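Local coordinates for putative lipoprotein (Bacteroides fragilis, PDB 3QNK) that is of unknown specificity but, as a SusD-like outer-membrane lipoprotein, probably captures glycans at the cell surface for uptake, at residues Arg225-Trp228 and Asp234-Glu237; Trp362-Tyr367 and Phe382-Ile387. All blocks are in the same frame, centred on the assembly; numbering follows the deposited sequence.

Contact 1: residues Arg225-Trp228 and Asp234-Glu237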
# COMPACT_ATOMS: atom_id res chain seq x y z
N ARG B 225 20.06 4.63 28.67
CA ARG B 225 19.57 5.29 27.44
C ARG B 225 20.58 5.29 26.31
O ARG B 225 20.20 5.36 25.15
CB ARG B 225 19.16 6.73 27.70
CG ARG B 225 17.87 6.86 28.45
CD ARG B 225 17.38 8.26 28.43
NE ARG B 225 18.36 9.23 28.94
CZ ARG B 225 18.31 9.84 30.12
NH1 ARG B 225 17.29 9.60 30.95
NH2 ARG B 225 19.24 10.71 30.46
N SER B 226 21.87 5.21 26.65
CA SER B 226 22.94 5.22 25.66
C SER B 226 22.94 3.99 24.73
O SER B 226 23.69 3.99 23.77
CB SER B 226 24.30 5.37 26.34
OG SER B 226 24.71 4.11 26.83
N ILE B 227 22.10 2.96 25.00
CA ILE B 227 22.00 1.77 24.15
C ILE B 227 21.47 2.23 22.79
O ILE B 227 21.97 1.81 21.74
CB ILE B 227 21.07 0.71 24.83
CG1 ILE B 227 21.74 0.11 26.09
CG2 ILE B 227 20.63 -0.41 23.86
CD1 ILE B 227 20.78 -0.62 27.03
N TRP B 228 20.54 3.18 22.83
CA TRP B 228 19.84 3.71 21.67
C TRP B 228 20.52 4.89 21.00
O TRP B 228 20.04 5.32 19.94
CB TRP B 228 18.43 4.08 22.07
CG TRP B 228 17.65 2.84 22.36
CD1 TRP B 228 17.10 2.00 21.44
CD2 TRP B 228 17.55 2.18 23.63
NE1 TRP B 228 16.64 0.87 22.06
CE2 TRP B 228 16.86 0.97 23.41
CE3 TRP B 228 17.93 2.52 24.94
CZ2 TRP B 228 16.52 0.09 24.46
CZ3 TRP B 228 17.63 1.63 25.98
CH2 TRP B 228 16.94 0.43 25.73
N ASP B 234 27.59 1.24 17.90
CA ASP B 234 28.57 0.15 17.88
C ASP B 234 28.73 -0.61 19.22
O ASP B 234 29.71 -1.33 19.39
CB ASP B 234 29.95 0.70 17.46
CG ASP B 234 29.95 1.24 16.05
OD1 ASP B 234 29.70 0.44 15.10
OD2 ASP B 234 30.16 2.46 15.88
N ASN B 235 27.77 -0.48 20.15
CA ASN B 235 27.85 -1.14 21.45
C ASN B 235 27.63 -2.66 21.30
O ASN B 235 27.03 -3.11 20.32
CB ASN B 235 26.88 -0.50 22.46
CG ASN B 235 25.41 -0.76 22.22
OD1 ASN B 235 24.93 -1.90 22.32
ND2 ASN B 235 24.64 0.31 21.98
N LYS B 236 28.11 -3.44 22.29
CA LYS B 236 28.07 -4.91 22.29
C LYS B 236 26.71 -5.51 22.69
O LYS B 236 26.60 -6.75 22.75
CB LYS B 236 29.17 -5.47 23.20
CG LYS B 236 30.59 -5.33 22.66
CD LYS B 236 31.56 -5.98 23.64
CE LYS B 236 32.97 -5.42 23.66
NZ LYS B 236 33.70 -5.89 24.87
N GLU B 237 25.69 -4.68 22.97
CA GLU B 237 24.35 -5.16 23.32
C GLU B 237 23.47 -5.34 22.07
O GLU B 237 22.59 -6.21 22.06
CB GLU B 237 23.68 -4.21 24.31
CG GLU B 237 22.25 -4.60 24.68
CD GLU B 237 21.84 -4.37 26.11
OE1 GLU B 237 22.67 -3.90 26.92
OE2 GLU B 237 20.67 -4.69 26.43

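Contact 2: residues Trp362-Tyr367 and Phe382-Ile387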
# COMPACT_ATOMS: atom_id res chain seq x y z
N TRP B 362 10.77 8.20 26.40
CA TRP B 362 12.17 8.63 26.23
C TRP B 362 12.88 7.51 25.36
O TRP B 362 12.74 7.50 24.12
CB TRP B 362 12.89 8.88 27.58
CG TRP B 362 14.14 9.68 27.42
CD1 TRP B 362 15.02 9.64 26.38
CD2 TRP B 362 14.64 10.67 28.34
NE1 TRP B 362 16.04 10.55 26.58
CE2 TRP B 362 15.83 11.19 27.78
CE3 TRP B 362 14.15 11.24 29.53
CZ2 TRP B 362 16.58 12.21 28.40
CZ3 TRP B 362 14.90 12.22 30.16
CH2 TRP B 362 16.10 12.69 29.61
N LYS B 363 13.57 6.54 26.03
CA LYS B 363 14.25 5.38 25.47
C LYS B 363 15.01 5.69 24.16
O LYS B 363 16.08 6.29 24.20
CB LYS B 363 13.26 4.22 25.25
CG LYS B 363 13.73 2.93 25.90
CD LYS B 363 13.18 1.73 25.19
CE LYS B 363 13.45 0.44 25.92
NZ LYS B 363 12.97 0.37 27.32
N TRP B 364 14.44 5.30 23.01
CA TRP B 364 15.05 5.47 21.70
C TRP B 364 14.93 6.91 21.16
O TRP B 364 15.42 7.15 20.06
CB TRP B 364 14.51 4.43 20.69
CG TRP B 364 13.07 4.09 20.87
CD1 TRP B 364 12.54 3.04 21.57
CD2 TRP B 364 11.95 4.89 20.45
NE1 TRP B 364 11.16 3.11 21.56
CE2 TRP B 364 10.77 4.23 20.88
CE3 TRP B 364 11.83 6.08 19.71
CZ2 TRP B 364 9.50 4.71 20.59
CZ3 TRP B 364 10.57 6.56 19.42
CH2 TRP B 364 9.42 5.88 19.86
N ILE B 365 14.34 7.86 21.91
CA ILE B 365 14.38 9.27 21.50
C ILE B 365 15.64 9.86 22.16
O ILE B 365 15.73 9.87 23.39
CB ILE B 365 13.10 10.11 21.78
CG1 ILE B 365 11.89 9.51 21.04
CG2 ILE B 365 13.33 11.57 21.32
CD1 ILE B 365 10.55 10.10 21.43
N ASP B 366 16.64 10.28 21.35
CA ASP B 366 17.92 10.81 21.82
C ASP B 366 17.79 12.27 22.30
O ASP B 366 18.37 13.17 21.71
CB ASP B 366 19.00 10.68 20.74
CG ASP B 366 20.45 10.69 21.20
OD1 ASP B 366 20.70 11.05 22.39
OD2 ASP B 366 21.34 10.32 20.38
N TYR B 367 17.05 12.48 23.41
CA TYR B 367 16.91 13.76 24.08
C TYR B 367 18.24 14.14 24.76
O TYR B 367 18.44 15.30 25.13
CB TYR B 367 15.80 13.71 25.11
CG TYR B 367 14.38 13.67 24.59
CD1 TYR B 367 13.91 14.66 23.73
CD2 TYR B 367 13.47 12.73 25.06
CE1 TYR B 367 12.58 14.66 23.29
CE2 TYR B 367 12.15 12.72 24.63
CZ TYR B 367 11.70 13.70 23.75
OH TYR B 367 10.40 13.71 23.32
N PHE B 382 16.68 13.13 11.08
CA PHE B 382 16.38 12.74 12.45
C PHE B 382 15.96 11.28 12.50
O PHE B 382 14.78 10.94 12.61
CB PHE B 382 15.34 13.67 13.07
CG PHE B 382 15.99 14.97 13.43
CD1 PHE B 382 16.74 15.10 14.59
CD2 PHE B 382 15.93 16.06 12.56
CE1 PHE B 382 17.38 16.30 14.90
CE2 PHE B 382 16.59 17.25 12.86
CZ PHE B 382 17.30 17.37 14.03
N SER B 383 16.98 10.41 12.40
CA SER B 383 16.81 8.97 12.42
C SER B 383 16.75 8.42 13.84
O SER B 383 17.27 9.02 14.80
CB SER B 383 17.95 8.30 11.68
OG SER B 383 19.16 8.55 12.38
N THR B 384 16.16 7.24 13.93
CA THR B 384 16.00 6.47 15.14
C THR B 384 16.76 5.16 14.94
O THR B 384 16.75 4.57 13.87
CB THR B 384 14.49 6.33 15.48
OG1 THR B 384 14.08 7.52 16.16
CG2 THR B 384 14.18 5.11 16.36
N ASN B 385 17.47 4.74 15.98
CA ASN B 385 18.21 3.50 15.97
C ASN B 385 17.25 2.46 16.56
O ASN B 385 17.16 2.27 17.79
CB ASN B 385 19.55 3.63 16.74
CG ASN B 385 20.51 2.47 16.58
OD1 ASN B 385 20.41 1.64 15.66
ND2 ASN B 385 21.51 2.40 17.48
N TRP B 386 16.44 1.87 15.66
CA TRP B 386 15.44 0.87 16.04
C TRP B 386 16.13 -0.47 16.25
O TRP B 386 16.58 -1.09 15.28
CB TRP B 386 14.33 0.77 14.98
CG TRP B 386 13.16 -0.04 15.44
CD1 TRP B 386 12.70 -1.20 14.89
CD2 TRP B 386 12.32 0.22 16.58
NE1 TRP B 386 11.62 -1.68 15.61
CE2 TRP B 386 11.38 -0.83 16.66
CE3 TRP B 386 12.32 1.21 17.58
CZ2 TRP B 386 10.42 -0.89 17.68
CZ3 TRP B 386 11.39 1.13 18.60
CH2 TRP B 386 10.43 0.11 18.63
N ILE B 387 16.26 -0.89 17.51
CA ILE B 387 16.94 -2.13 17.86
C ILE B 387 15.92 -3.26 17.95
O ILE B 387 15.20 -3.41 18.95
CB ILE B 387 17.79 -2.00 19.13
CG1 ILE B 387 18.73 -0.78 19.00
CG2 ILE B 387 18.55 -3.30 19.37
CD1 ILE B 387 19.36 -0.29 20.30

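Contact 1: residues Arg225-Trp228 and Asp234-Glu237
Ile227 is met by two side chains of the returning chain: Asn235 at its backbone carbonyl and Glu237 at the end of its aliphatic branch. The amide nitrogen ND2 of Asn235 reaches Ile227 O at 3.1 Å, but the N-H points well off the oxygen (130°) and the bond is weak. The other end of the same amide is turned back on its own chain. Asn235 OD1 accepts the backbone N of Glu237 at 3.0 Å, in the carbonyl plane and on a lone pair, and this makes an Asx turn; OD1 also receives the N of Ile238. Asparagine suits the position because one flat group both accepts from the chain that follows and donates to the chain that precedes. Its CG sits between the backbone N and the carbonyl carbon, with chi1 71° and chi2 66° together turning OD1 toward the amides just ahead.

Beside this polar link, the CD1 methyl of Ile227 rests against the carboxylate of Glu237, 3.8 Å from OE1 and 4.0 Å from CD. This is van der Waals contact, and the charge is answered elsewhere: OE1 forms a salt bridge with Arg421 and accepts from the N of Val216, which probably offsets the cost of burying the acid. The second branch of Ile227 has a different task, with CG2 lying 3.9 Å above the centre of the Trp228 ring. A branched aliphatic residue can thus serve two surfaces at once.

The contact closes the loop that runs from helix 221-225 to strand 238-244. Ile227 also packs on Ile387 of strand 384-387, next to 238-244 in the antiparallel sheet, while Glu237 lies against Tyr391 and Ala392 at the start of helix 391-405.

Contact 2: residues Trp362-Tyr367 and Phe382-Ile387
Trp364 is brought up to Trp386 by a tight turn, closed by the 2.8 Å hydrogen bond from Ile365 N to Trp362 O. The turn is of type II', with Lys363 and Trp364 at its two corners.

From there the indole of Trp364 meets that of Trp386 edge to face. The CZ3 corner of Trp386 stands 3.5 Å above the Trp364 plane, offset toward the rim, and comes within 3.6 Å of Trp364 NE1. The planes are inclined at 78°, and the ring centroids, five-membered on Trp364 and six-membered on Trp386, lie 5.1 Å apart. With CG anti to the backbone N (chi1 -169°), the Trp386 indole extends so that its CZ3 edge comes nearer to Trp364 than its CB does. Tryptophan fits the turn because its broad face takes this edge while NE1 donates to Phe449 O, satisfying a buried polar group. Thr384, two residues earlier on the strand, adds its CG2 methyl obliquely to the same indole, 4.2 Å from Trp364 CE3.

Met253 of helix 253-257 touches all three side chains. The arrangement is a T-shaped aromatic pair joining a beta turn to 384-387, an edge strand, within this chain, of a small antiparallel sheet.

How the contacts relate
Contact 1 is complete well before the chain reaches contact 2, yet their centres are about 11 Å apart. The sheet connects them: 234-237 runs straight into its middle strand 238-244, while 382-387 contains the neighbouring antiparallel strand 384-387. Trp228 is the main bridge, packing on Ile387, Lys363 and Trp364, with its CD1 3.6 Å from Trp364 CB. Nearby, Arg225 makes a cation-pi contact with Trp362. Two loops distant in sequence are thereby joined to the same sheet through a tryptophan-rich part of the interior of this SusD-family protein, where Trp228, Trp362, Trp364 and Trp386 are all buried.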